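Aldehyde reductase YahK (Escherichia coli, PDB 1UUF) catalyses the zinc-dependent reduction of a wide range of aldehydes to their alcohols, with a strong preference for NADPH over NADH. Local coordinates at residues A[58-63]-A[176-181]; A[206-211]-A[356-361]; A[54-59]-A[336-341]. All blocks are in the same frame, centred on the assembly; numbering follows the deposited sequence.

Contact 1 (A[58-63]-A[176-181]); sequences GVCHSD and LLCAGI. With ZN (zinc ion), chain C.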
loop_
_atom_site.group_PDB
_atom_site.type_symbol
_atom_site.label_atom_id
_atom_site.label_comp_id
_atom_site.label_asym_id
_atom_site.label_seq_id
_atom_site.Cartn_x
_atom_site.Cartn_y
_atom_site.Cartn_z
ATOM N N GLY A 58 2.710 25.901 -17.436
ATOM C CA GLY A 58 2.939 24.578 -17.982
ATOM C C GLY A 58 1.624 23.922 -18.359
ATOM O O GLY A 58 0.580 24.233 -17.784
ATOM N N VAL A 59 1.667 23.026 -19.337
ATOM C CA VAL A 59 0.465 22.330 -19.777
ATOM C C VAL A 59 0.481 20.927 -19.175
ATOM O O VAL A 59 1.377 20.128 -19.448
ATOM C CB VAL A 59 0.407 22.258 -21.314
ATOM C CG1 VAL A 59 -0.870 21.553 -21.758
ATOM C CG2 VAL A 59 0.464 23.673 -21.896
ATOM N N CYS A 60 -0.520 20.647 -18.344
ATOM C CA CYS A 60 -0.633 19.366 -17.649
ATOM C C CYS A 60 -1.745 18.503 -18.235
ATOM O O CYS A 60 -2.717 19.021 -18.786
ATOM C CB CYS A 60 -0.912 19.614 -16.162
ATOM S SG CYS A 60 -1.110 18.117 -15.164
ATOM N N HIS A 61 -1.603 17.188 -18.123
ATOM C CA HIS A 61 -2.632 16.297 -18.638
ATOM C C HIS A 61 -3.963 16.552 -17.935
ATOM O O HIS A 61 -5.027 16.272 -18.487
ATOM C CB HIS A 61 -2.220 14.832 -18.476
ATOM C CG HIS A 61 -1.389 14.311 -19.607
ATOM N ND1 HIS A 61 -0.049 14.605 -19.748
ATOM C CD2 HIS A 61 -1.720 13.546 -20.676
ATOM C CE1 HIS A 61 0.410 14.042 -20.853
ATOM N NE2 HIS A 61 -0.584 13.395 -21.434
ATOM N N SER A 62 -3.912 17.086 -16.719
ATOM C CA SER A 62 -5.148 17.372 -16.006
ATOM C C SER A 62 -5.922 18.486 -16.700
ATOM O O SER A 62 -7.151 18.549 -16.601
ATOM C CB SER A 62 -4.866 17.756 -14.551
ATOM O OG SER A 62 -4.455 16.619 -13.807
ATOM N N ASP A 63 -5.209 19.364 -17.405
ATOM C CA ASP A 63 -5.860 20.460 -18.119
ATOM C C ASP A 63 -6.672 19.856 -19.259
ATOM O O ASP A 63 -7.837 20.189 -19.463
ATOM C CB ASP A 63 -4.837 21.428 -18.726
ATOM C CG ASP A 63 -3.937 22.074 -17.691
ATOM O OD1 ASP A 63 -4.321 22.142 -16.504
ATOM O OD2 ASP A 63 -2.843 22.537 -18.081
ATOM N N LEU A 176 7.406 22.550 -12.535
ATOM C CA LEU A 176 7.708 22.073 -11.194
ATOM C C LEU A 176 6.492 22.232 -10.283
ATOM O O LEU A 176 6.302 21.452 -9.354
ATOM C CB LEU A 176 8.891 22.848 -10.605
ATOM C CG LEU A 176 10.244 22.696 -11.310
ATOM C CD1 LEU A 176 11.311 23.464 -10.537
ATOM C CD2 LEU A 176 10.618 21.231 -11.395
ATOM N N LEU A 177 5.662 23.233 -10.567
ATOM C CA LEU A 177 4.483 23.507 -9.748
ATOM C C LEU A 177 3.434 22.395 -9.676
ATOM O O LEU A 177 2.552 22.424 -8.813
ATOM C CB LEU A 177 3.848 24.829 -10.184
ATOM C CG LEU A 177 4.559 26.089 -9.652
ATOM C CD1 LEU A 177 4.498 26.108 -8.126
ATOM C CD2 LEU A 177 6.007 26.128 -10.120
ATOM N N CYS A 178 3.503 21.431 -10.589
ATOM C CA CYS A 178 2.592 20.289 -10.530
ATOM C C CYS A 178 3.359 19.011 -10.835
ATOM O O CYS A 178 3.512 18.159 -9.963
ATOM C CB CYS A 178 1.415 20.404 -11.497
ATOM S SG CYS A 178 0.314 18.945 -11.305
ATOM N N ALA A 179 3.849 18.880 -12.065
ATOM C CA ALA A 179 4.599 17.689 -12.437
ATOM C C ALA A 179 5.740 17.470 -11.452
ATOM O O ALA A 179 6.000 16.346 -11.021
ATOM C CB ALA A 179 5.148 17.829 -13.850
ATOM N N GLY A 180 6.416 18.554 -11.087
ATOM C CA GLY A 180 7.523 18.435 -10.156
ATOM C C GLY A 180 7.115 17.955 -8.774
ATOM O O GLY A 180 7.583 16.918 -8.302
ATOM N N ILE A 181 6.231 18.694 -8.115
ATOM C CA ILE A 181 5.827 18.304 -6.770
ATOM C C ILE A 181 5.123 16.946 -6.733
ATOM O O ILE A 181 5.261 16.201 -5.764
ATOM C CB ILE A 181 4.942 19.396 -6.114
ATOM C CG1 ILE A 181 4.606 19.006 -4.673
ATOM C CG2 ILE A 181 3.681 19.606 -6.927
ATOM C CD1 ILE A 181 5.819 18.847 -3.766
HETATM ZN ZN ZN C . -1.396 19.004 -12.984
HETATM O O HOH W 1 -2.706 17.415 -11.980
#
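C60 and C178 meet through a zinc ion: each SG binds the metal at 2.4 Å, and the two sulfurs, C60 SG and C178 SG, stay 4.2 Å apart, held by the metal they share. Along 176-181, L176 opens the helix and its O accepts from I181 N at 3.0 Å, five residues on, the bond of a wide pi-type turn. C178 lies within this turn, its SG anti to the backbone N (chi1 -178°), which carries the sulfur to the metal. A179, next along, gives its backbone N to E83, while its methyl faces R359. G180 lies in the same turn; a CB there would run into L176. Across the metal, C60 is the N-cap of helix 61-68. Its SG also accepts from S62 N at 3.4 Å, a nearly straight bond (170°), and D63 OD2 takes C60 N at 3.0 Å from above the carboxylate plane; C60 and D63 thus form a capping box. The cysteine is fixed at both backbone and sulfur. H82 and a water 2.3 Å from the zinc complete the site. Two sulfurs, one imidazole and one water mark the catalytic zinc of this family; the water probably occupies the place of the substrate oxygen, and S62, its OG hydrogen-bonded to that water at 2.7 Å, is positioned much as the proton-relay hydroxyl of related alcohol dehydrogenases.

Contact 2 (A[206-211]-A[356-361]); sequences LGHMGI and VKYRFV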
loop_
_atom_site.group_PDB
_atom_site.type_symbol
_atom_site.label_atom_id
_atom_site.label_comp_id
_atom_site.label_asym_id
_atom_site.label_seq_id
_atom_site.Cartn_x
_atom_site.Cartn_y
_atom_site.Cartn_z
ATOM N N LEU A 206 5.582 13.653 -16.203
ATOM C CA LEU A 206 5.805 13.268 -14.814
ATOM C C LEU A 206 7.061 12.425 -14.691
ATOM O O LEU A 206 7.882 12.640 -13.801
ATOM C CB LEU A 206 4.616 12.463 -14.285
ATOM C CG LEU A 206 3.308 13.206 -14.025
ATOM C CD1 LEU A 206 2.237 12.212 -13.603
ATOM C CD2 LEU A 206 3.519 14.248 -12.934
ATOM N N GLY A 207 7.198 11.456 -15.588
ATOM C CA GLY A 207 8.352 10.580 -15.555
ATOM C C GLY A 207 9.691 11.291 -15.637
ATOM O O GLY A 207 10.616 10.973 -14.884
ATOM N N HIS A 208 9.814 12.254 -16.546
ATOM C CA HIS A 208 11.087 12.946 -16.681
ATOM C C HIS A 208 11.445 13.715 -15.409
ATOM O O HIS A 208 12.622 13.819 -15.059
ATOM C CB HIS A 208 11.095 13.828 -17.955
ATOM C CG HIS A 208 10.870 15.292 -17.722
ATOM N ND1 HIS A 208 9.650 15.817 -17.356
ATOM C CD2 HIS A 208 11.699 16.351 -17.888
ATOM C CE1 HIS A 208 9.735 17.135 -17.310
ATOM N NE2 HIS A 208 10.968 17.486 -17.629
ATOM N N MET A 209 10.443 14.213 -14.688
ATOM C CA MET A 209 10.715 14.925 -13.440
ATOM C C MET A 209 11.067 13.922 -12.348
ATOM O O MET A 209 11.908 14.195 -11.491
ATOM C CB MET A 209 9.507 15.752 -12.989
ATOM C CG MET A 209 9.304 17.052 -13.753
ATOM S SD MET A 209 10.817 18.037 -13.938
ATOM C CE MET A 209 11.482 18.049 -12.272
ATOM N N GLY A 210 10.419 12.762 -12.377
ATOM C CA GLY A 210 10.699 11.742 -11.377
ATOM C C GLY A 210 12.142 11.275 -11.466
ATOM O O GLY A 210 12.811 11.065 -10.450
ATOM N N ILE A 211 12.633 11.114 -12.688
ATOM C CA ILE A 211 14.010 10.680 -12.894
ATOM C C ILE A 211 14.976 11.775 -12.439
ATOM O O ILE A 211 15.911 11.516 -11.684
ATOM C CB ILE A 211 14.255 10.341 -14.377
ATOM C CG1 ILE A 211 13.369 9.155 -14.773
ATOM C CG2 ILE A 211 15.726 10.010 -14.610
ATOM C CD1 ILE A 211 13.403 8.821 -16.253
ATOM N N VAL A 356 6.461 15.068 -27.009
ATOM C CA VAL A 356 7.007 16.281 -26.411
ATOM C C VAL A 356 8.120 15.883 -25.444
ATOM O O VAL A 356 8.044 14.838 -24.792
ATOM C CB VAL A 356 5.914 17.098 -25.665
ATOM C CG1 VAL A 356 5.371 16.308 -24.480
ATOM C CG2 VAL A 356 6.487 18.432 -25.207
ATOM N N LYS A 357 9.160 16.708 -25.365
ATOM C CA LYS A 357 10.291 16.424 -24.491
ATOM C C LYS A 357 10.612 17.578 -23.543
ATOM O O LYS A 357 11.487 18.398 -23.831
ATOM C CB LYS A 357 11.529 16.091 -25.332
ATOM C CG LYS A 357 11.401 14.806 -26.142
ATOM C CD LYS A 357 12.678 14.476 -26.910
ATOM C CE LYS A 357 12.963 15.488 -28.010
ATOM N NZ LYS A 357 13.300 16.842 -27.483
ATOM N N TYR A 358 9.923 17.641 -22.406
ATOM C CA TYR A 358 8.895 16.673 -22.034
ATOM C C TYR A 358 7.664 17.374 -21.496
ATOM O O TYR A 358 6.734 16.727 -21.010
ATOM C CB TYR A 358 9.422 15.726 -20.958
ATOM C CG TYR A 358 10.490 14.801 -21.464
ATOM C CD1 TYR A 358 11.815 15.216 -21.555
ATOM C CD2 TYR A 358 10.160 13.531 -21.925
ATOM C CE1 TYR A 358 12.788 14.386 -22.102
ATOM C CE2 TYR A 358 11.120 12.695 -22.473
ATOM C CZ TYR A 358 12.429 13.128 -22.560
ATOM O OH TYR A 358 13.376 12.305 -23.117
ATOM N N ARG A 359 7.660 18.695 -21.592
ATOM C CA ARG A 359 6.554 19.483 -21.080
ATOM C C ARG A 359 6.330 20.727 -21.919
ATOM O O ARG A 359 7.276 21.446 -22.238
ATOM C CB ARG A 359 6.860 19.902 -19.638
ATOM C CG ARG A 359 5.938 19.320 -18.574
ATOM C CD ARG A 359 4.569 19.976 -18.612
ATOM N NE ARG A 359 3.753 19.626 -17.449
ATOM C CZ ARG A 359 3.218 18.427 -17.235
ATOM N NH1 ARG A 359 3.407 17.446 -18.107
ATOM N NH2 ARG A 359 2.487 18.212 -16.150
ATOM N N PHE A 360 5.080 20.974 -22.293
ATOM C CA PHE A 360 4.768 22.178 -23.043
ATOM C C PHE A 360 4.580 23.293 -22.026
ATOM O O PHE A 360 4.025 23.071 -20.951
ATOM C CB PHE A 360 3.471 22.024 -23.843
ATOM C CG PHE A 360 3.608 21.184 -25.077
ATOM C CD1 PHE A 360 3.002 19.935 -25.155
ATOM C CD2 PHE A 360 4.337 21.645 -26.166
ATOM C CE1 PHE A 360 3.119 19.154 -26.301
ATOM C CE2 PHE A 360 4.461 20.874 -27.320
ATOM C CZ PHE A 360 3.851 19.625 -27.388
ATOM N N VAL A 361 5.060 24.487 -22.357
ATOM C CA VAL A 361 4.899 25.641 -21.485
ATOM C C VAL A 361 4.433 26.815 -22.330
ATOM O O VAL A 361 5.064 27.174 -23.324
ATOM C CB VAL A 361 6.210 26.013 -20.760
ATOM C CG1 VAL A 361 6.034 27.318 -19.986
ATOM C CG2 VAL A 361 6.586 24.906 -19.793
#
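The H208 imidazole, which packs on Y358, is held at both nitrogens: ND1 donates to G205 O and NE2 accepts from D335 N, which fixes the ring's rotation and may account for its unstaggered chi1 of 102°. Helix 205-216 presents this ring to the loop before strand 359-363. Y358 CB sits over one face of the imidazole, 3.6 Å from its centroid, and H208 CB returns the contact over a face of the phenol ring, 4.1 Å from that centroid. These are two CH-pi contacts; the rings themselves are nearly parallel (20°) but slid apart, so they barely overlap. On the opposite face of the phenol ring lies K357 CB, joined through a cis peptide bond. A leucine in place of H208 would probably leave G205 O and D335 N without their imidazole mates and take the flat face from under Y358 CB. The pair joins helix 205-216, which probably follows the glycine-rich turn of a Rossmann-type domain, to the start of strand 359-363; L237 of helix 231-237 touches both side chains, and A233 touches Y358.

Contact 3 (A[54-59]-A[336-341]); sequences IAYCGV and IEMIRA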
loop_
_atom_site.group_PDB
_atom_site.type_symbol
_atom_site.label_atom_id
_atom_site.label_comp_id
_atom_site.label_asym_id
_atom_site.label_seq_id
_atom_site.Cartn_x
_atom_site.Cartn_y
_atom_site.Cartn_z
ATOM N N ILE A 54 1.138 36.659 -14.771
ATOM C CA ILE A 54 1.633 35.365 -15.226
ATOM C C ILE A 54 2.563 35.444 -16.428
ATOM O O ILE A 54 2.223 36.017 -17.464
ATOM C CB ILE A 54 0.459 34.419 -15.544
ATOM C CG1 ILE A 54 -0.421 34.258 -14.301
ATOM C CG2 ILE A 54 0.983 33.057 -15.982
ATOM C CD1 ILE A 54 -1.612 33.337 -14.502
ATOM N N ALA A 55 3.750 34.862 -16.280
ATOM C CA ALA A 55 4.727 34.863 -17.358
ATOM C C ALA A 55 4.610 33.583 -18.169
ATOM O O ALA A 55 4.585 33.620 -19.401
ATOM C CB ALA A 55 6.136 35.000 -16.789
ATOM N N TYR A 56 4.533 32.449 -17.477
ATOM C CA TYR A 56 4.427 31.159 -18.145
ATOM C C TYR A 56 3.516 30.197 -17.400
ATOM O O TYR A 56 3.327 30.311 -16.188
ATOM C CB TYR A 56 5.806 30.504 -18.282
ATOM C CG TYR A 56 6.836 31.382 -18.948
ATOM C CD1 TYR A 56 7.699 32.176 -18.189
ATOM C CD2 TYR A 56 6.912 31.465 -20.336
ATOM C CE1 TYR A 56 8.612 33.030 -18.802
ATOM C CE2 TYR A 56 7.819 32.316 -20.959
ATOM C CZ TYR A 56 8.662 33.097 -20.185
ATOM O OH TYR A 56 9.544 33.960 -20.795
ATOM N N CYS A 57 2.954 29.245 -18.135
ATOM C CA CYS A 57 2.089 28.239 -17.535
ATOM C C CYS A 57 2.315 26.899 -18.220
ATOM O O CYS A 57 2.144 26.777 -19.432
ATOM C CB CYS A 57 0.613 28.632 -17.650
ATOM S SG CYS A 57 -0.496 27.492 -16.754
ATOM N N GLY A 58 2.710 25.901 -17.436
ATOM C CA GLY A 58 2.939 24.578 -17.982
ATOM C C GLY A 58 1.624 23.922 -18.359
ATOM O O GLY A 58 0.580 24.233 -17.784
ATOM N N VAL A 59 1.667 23.026 -19.337
ATOM C CA VAL A 59 0.465 22.330 -19.777
ATOM C C VAL A 59 0.481 20.927 -19.175
ATOM O O VAL A 59 1.377 20.128 -19.448
ATOM C CB VAL A 59 0.407 22.258 -21.314
ATOM C CG1 VAL A 59 -0.870 21.553 -21.758
ATOM C CG2 VAL A 59 0.464 23.673 -21.896
ATOM N N ILE A 336 11.513 21.719 -21.448
ATOM C CA ILE A 336 10.280 22.211 -22.042
ATOM C C ILE A 336 10.310 22.614 -23.503
ATOM O O ILE A 336 11.368 22.738 -24.119
ATOM C CB ILE A 336 9.783 23.443 -21.263
ATOM C CG1 ILE A 336 10.734 24.624 -21.510
ATOM C CG2 ILE A 336 9.748 23.143 -19.770
ATOM C CD1 ILE A 336 10.270 25.939 -20.909
ATOM N N GLU A 337 9.112 22.816 -24.042
ATOM C CA GLU A 337 8.932 23.288 -25.403
ATOM C C GLU A 337 7.941 24.427 -25.257
ATOM O O GLU A 337 6.781 24.212 -24.900
ATOM C CB GLU A 337 8.344 22.223 -26.322
ATOM C CG GLU A 337 8.260 22.716 -27.763
ATOM C CD GLU A 337 7.805 21.655 -28.733
ATOM O OE1 GLU A 337 8.169 20.477 -28.534
ATOM O OE2 GLU A 337 7.100 22.007 -29.706
ATOM N N MET A 338 8.407 25.642 -25.517
ATOM C CA MET A 338 7.566 26.822 -25.390
ATOM C C MET A 338 6.585 26.937 -26.551
ATOM O O MET A 338 6.946 26.706 -27.705
ATOM C CB MET A 338 8.446 28.070 -25.325
ATOM C CG MET A 338 7.734 29.307 -24.822
ATOM S SD MET A 338 8.885 30.664 -24.564
ATOM C CE MET A 338 9.610 30.196 -22.999
ATOM N N ILE A 339 5.338 27.283 -26.241
ATOM C CA ILE A 339 4.318 27.428 -27.275
ATOM C C ILE A 339 3.516 28.703 -27.061
ATOM O O ILE A 339 3.585 29.319 -25.997
ATOM C CB ILE A 339 3.326 26.231 -27.279
ATOM C CG1 ILE A 339 2.593 26.146 -25.938
ATOM C CG2 ILE A 339 4.070 24.933 -27.557
ATOM C CD1 ILE A 339 1.542 25.045 -25.883
ATOM N N ARG A 340 2.762 29.101 -28.083
ATOM C CA ARG A 340 1.919 30.283 -27.987
ATOM C C ARG A 340 0.621 29.840 -27.323
ATOM O O ARG A 340 0.292 28.652 -27.324
ATOM C CB ARG A 340 1.599 30.846 -29.373
ATOM C CG ARG A 340 2.803 31.282 -30.194
ATOM C CD ARG A 340 2.341 32.076 -31.412
ATOM N NE ARG A 340 1.416 31.313 -32.247
ATOM C CZ ARG A 340 1.786 30.499 -33.230
ATOM N NH1 ARG A 340 0.869 29.843 -33.931
ATOM N NH2 ARG A 340 3.072 30.350 -33.526
ATOM N N ALA A 341 -0.118 30.791 -26.768
ATOM C CA ALA A 341 -1.372 30.473 -26.102
ATOM C C ALA A 341 -2.405 29.901 -27.071
ATOM O O ALA A 341 -3.295 29.157 -26.664
ATOM C CB ALA A 341 -1.926 31.717 -25.410
#
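The sulfur of M338 approaches the ring of Y56 obliquely, a Met-aromatic contact in which SD lies 5.4 Å from the ring centroid and 68° off its normal. The methyl does the touching: M338 CE comes within 3.4 Å of Y56 CE2, while SD stays 4.1 Å from the same carbon. M338 reaches it with an extended chain, CG anti to the backbone N (chi1 -164°), then a bend at chi3 (-78°) that turns the methyl in to the ring. Y56 belongs to a classic beta bulge: A55 and Y56 both face V85 on the neighbouring strand. A second, looser touch lies further along, where V59 CG2 and I339 CD1 meet at 4.4 Å, purely apolar and buried, whereas M338 is largely on the surface. The two strands are not paired with each other; their nearest CA atoms, those of Y56 and M338, are 9.0 Å apart. Strand 359-363 runs between them, antiparallel to 49-58 and parallel to 336-339, and the side chains meet across it. V361 and A171 of helix 170-173 pack beside Y56, A171 also touching M338, while F360 is shared by V59 and I339, with helix 344-352 covering V59.

Overall arrangement
From the N terminus, strand 49-58 and the turn after it supply the first segments of contacts 3 and 1, which share G58 and V59. Contact 1 closes first, over 112 residues, bringing helix 176-189 back to the GroES-like part at the catalytic zinc. Contact 2 then opens in the Rossmann-type domain, in series with contact 1. Contact 3 closes at 336-341, after contact 2 has opened and before it closes at 356-361, so these two loops cross. Strand 359-363 unites them: F360 O probably accepts from V59 N and R359 O from E337 N. The C-terminal strand thus ties the coenzyme domain, the zinc site and the catalytic-domain sheet together.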